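Local coordinates for protein-disulfide isomerase (Novosphingobium aromaticivorans, PDB 3GMF) that probably acts as a thiol-disulfide oxidoreductase or isomerase of the thioredoxin superfamily, helping proteins form or rearrange disulfide bonds, at residues A[64-69]-A[118-123]. Numbering follows the deposited sequence. Where two conformers were deposited one is given.
Sequences DMTVAL and RAIASD
A chi1 of -56° turns Thr66 so that OG1 stands beside the backbone N and CG2 anti to it, directing OG1 at Ile120 and CG2 at Ala121 of the partner helix. Ile120 has a similar first torsion, which leaves CG2 anti to its own backbone N, while a nearly straight chi2 of 170° carries CD1 out at the end of the longer branch. The two methyls of Ile120 therefore reach the same oxygen: CG2 lies 3.6 Å from Thr66 OG1 and CD1 lies 3.9 Å from that OG1. Ile120 CG2 also lies 4.0 Å from Thr66 CB. On the other branch, Thr66 CG2 meets the Ala121 CB methyl at 4.3 Å, a looser touch. Residues 64-69 and 118-123 come closest in backbone at Thr66 and Ala121, whose CA atoms are 7.0 Å apart.

The interface is small, 106 Å² in all, but its three touching residues are buried. Phe126 also packs on Thr66, Tyr127 on Ala121 and Trp108 on Ile120. Within the fold, helix 62-73 follows strand 51-57 and is tied at its end to helix 137-144 by the Cys73-Cys143 disulfide, while helix 113-123 belongs to the largely helical region leading on to helix 147-164, consistent with the helical insertion of DsbA-like thioredoxin folds.

No hydrogen bond joins the two segments. The Thr66 hydroxyl instead donates to the carbonyl O of Pro62, one turn back in its own helix, so its proton is engaged there and the oxygen can lie against the aliphatic methyls of Ile120. Residues 64-69 and 118-123 thus meet through van der Waals contact, with no polar bond between them.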
ATOM      1  N   ASP A  64       3.138   2.152   8.567  1.00 21.29           N
ATOM      2  CA  ASP A  64       2.608   2.231   7.186  1.00 18.43           C
ATOM      3  C   ASP A  64       3.388   3.249   6.341  1.00 19.96           C
ATOM      4  O   ASP A  64       3.847   2.931   5.237  1.00 19.70           O
ATOM      5  CB  ASP A  64       1.133   2.643   7.283  1.00 19.90           C
ATOM      6  CG  ASP A  64       0.321   2.293   6.038  1.00 21.60           C
ATOM      7  OD1 ASP A  64       0.865   1.748   5.046  1.00 21.39           O
ATOM      8  OD2 ASP A  64      -0.899   2.578   6.073  1.00 23.98           O
ATOM      9  N   MET A  65       3.547   4.463   6.882  1.00 21.88           N
ATOM     10  CA  MET A  65       4.297   5.532   6.194  1.00 18.86           C
ATOM     11  C   MET A  65       5.711   5.067   5.842  1.00 22.55           C
ATOM     12  O   MET A  65       6.192   5.331   4.746  1.00 20.94           O
ATOM     13  CB  MET A  65       4.368   6.819   7.036  1.00 18.86           C
ATOM     14  CG  MET A  65       5.061   7.975   6.270  1.00 22.90           C
ATOM     15  SD  MET A  65       4.302   8.521   4.675  1.00 15.86           S
ATOM     16  CE  MET A  65       3.113   9.668   5.386  1.00 24.78           C
ATOM     17  N   THR A  66       6.374   4.405   6.798  1.00 23.24           N
ATOM     18  CA  THR A  66       7.756   3.935   6.589  1.00 24.40           C
ATOM     19  C   THR A  66       7.815   2.933   5.430  1.00 21.87           C
ATOM     20  O   THR A  66       8.665   3.043   4.550  1.00 23.43           O
ATOM     21  CB  THR A  66       8.327   3.321   7.887  1.00 24.36           C
ATOM     22  OG1 THR A  66       8.253   4.280   8.950  1.00 24.09           O
ATOM     23  CG2 THR A  66       9.810   2.871   7.699  1.00 24.83           C
ATOM     24  N   VAL A  67       6.895   1.967   5.426  1.00 22.30           N
ATOM     25  CA  VAL A  67       6.810   1.019   4.300  1.00 21.11           C
ATOM     26  C   VAL A  67       6.501   1.720   2.961  1.00 20.45           C
ATOM     27  O   VAL A  67       7.122   1.428   1.929  1.00 21.90           O
ATOM     28  CB  VAL A  67       5.786  -0.069   4.581  1.00 25.07           C
ATOM     29  CG1 VAL A  67       5.723  -1.007   3.401  1.00 24.35           C
ATOM     30  CG2 VAL A  67       6.196  -0.828   5.836  1.00 20.96           C
ATOM     31  N   ALA A  68       5.569   2.673   2.996  1.00 21.29           N
ATOM     32  CA  ALA A  68       5.177   3.407   1.793  1.00 24.65           C
ATOM     33  C   ALA A  68       6.310   4.283   1.254  1.00 22.46           C
ATOM     34  O   ALA A  68       6.431   4.455   0.047  1.00 26.22           O
ATOM     35  CB  ALA A  68       3.902   4.230   2.036  1.00 20.75           C
ATOM     36  N   LEU A  69       7.167   4.800   2.132  1.00 19.63           N
ATOM     37  CA  LEU A  69       8.357   5.503   1.632  1.00 20.33           C
ATOM     38  C   LEU A  69       9.219   4.564   0.808  1.00 25.65           C
ATOM     39  O   LEU A  69       9.648   4.937  -0.288  1.00 30.12           O
ATOM     40  CB  LEU A  69       9.164   6.147   2.762  1.00 22.52           C
ATOM     41  CG  LEU A  69       8.482   7.372   3.378  1.00 24.19           C
ATOM     42  CD1 LEU A  69       9.077   7.608   4.781  1.00 23.42           C
ATOM     43  CD2 LEU A  69       8.548   8.617   2.451  1.00 25.60           C
ATOM     44  N   ARG A 118      13.433   6.280  11.381  1.00 30.02           N
ATOM     45  CA  ARG A 118      14.623   5.483  11.651  1.00 30.92           C
ATOM     46  C   ARG A 118      14.374   4.462  12.768  1.00 27.72           C
ATOM     47  O   ARG A 118      14.797   3.317  12.633  1.00 29.02           O
ATOM     48  CB  ARG A 118      15.813   6.382  11.976  1.00 35.56           C
ATOM     49  CG  ARG A 118      16.487   6.966  10.734  1.00 37.66           C
ATOM     50  CD  ARG A 118      17.859   7.564  11.076  1.00 52.18           C
ATOM     51  NE  ARG A 118      17.779   8.985  11.416  1.00 57.30           N
ATOM     52  CZ  ARG A 118      17.769   9.474  12.657  1.00 62.42           C
ATOM     53  NH1 ARG A 118      17.689  10.786  12.845  1.00 52.21           N
ATOM     54  NH2 ARG A 118      17.842   8.665  13.711  1.00 66.82           N
ATOM     55  N   ALA A 119      13.668   4.872  13.828  1.00 26.15           N
ATOM     56  CA  ALA A 119      13.330   3.989  14.963  1.00 27.43           C
ATOM     57  C   ALA A 119      12.447   2.838  14.510  1.00 28.43           C
ATOM     58  O   ALA A 119      12.660   1.670  14.879  1.00 27.57           O
ATOM     59  CB  ALA A 119      12.638   4.775  16.071  1.00 27.29           C
ATOM     60  N   ILE A 120      11.450   3.170  13.688  1.00 26.06           N
ATOM     61  CA  ILE A 120      10.547   2.164  13.156  1.00 20.33           C
ATOM     62  C   ILE A 120      11.287   1.177  12.244  1.00 20.83           C
ATOM     63  O   ILE A 120      11.104  -0.044  12.355  1.00 23.14           O
ATOM     64  CB  ILE A 120       9.380   2.828  12.396  1.00 22.87           C
ATOM     65  CG1 ILE A 120       8.459   3.524  13.396  1.00 21.17           C
ATOM     66  CG2 ILE A 120       8.583   1.793  11.600  1.00 24.80           C
ATOM     67  CD1 ILE A 120       7.385   4.446  12.723  1.00 26.72           C
ATOM     68  N   ALA A 121      12.090   1.713  11.333  1.00 23.83           N
ATOM     69  CA  ALA A 121      12.830   0.863  10.387  1.00 24.89           C
ATOM     70  C   ALA A 121      13.751  -0.095  11.159  1.00 26.21           C
ATOM     71  O   ALA A 121      13.941  -1.248  10.759  1.00 28.75           O
ATOM     72  CB  ALA A 121      13.609   1.690   9.437  1.00 27.71           C
ATOM     73  N   SER A 122      14.303   0.397  12.268  1.00 27.76           N
ATOM     74  CA  SER A 122      15.113  -0.435  13.148  0.50 27.72           C
ATOM     75  C   SER A 122      14.292  -1.528  13.835  1.00 29.98           C
ATOM     76  O   SER A 122      14.601  -2.728  13.711  1.00 29.04           O
ATOM     77  CB  SER A 122      15.835   0.416  14.186  0.50 29.20           C
ATOM     78  OG  SER A 122      16.747  -0.385  14.915  0.50 25.25           O
ATOM     79  N   ASP A 123      13.236  -1.120  14.538  1.00 28.06           N
ATOM     80  CA  ASP A 123      12.365  -2.055  15.255  1.00 27.66           C
ATOM     81  C   ASP A 123      11.736  -3.117  14.372  1.00 28.32           C
ATOM     82  O   ASP A 123      11.559  -4.257  14.810  1.00 27.27           O
ATOM     83  CB  ASP A 123      11.244  -1.322  16.002  1.00 22.46           C
ATOM     84  CG  ASP A 123      11.743  -0.479  17.162  1.00 34.52           C
ATOM     85  OD1 ASP A 123      12.933  -0.560  17.553  1.00 33.44           O
ATOM     86  OD2 ASP A 123      10.919   0.273  17.704  1.00 28.23           O
TER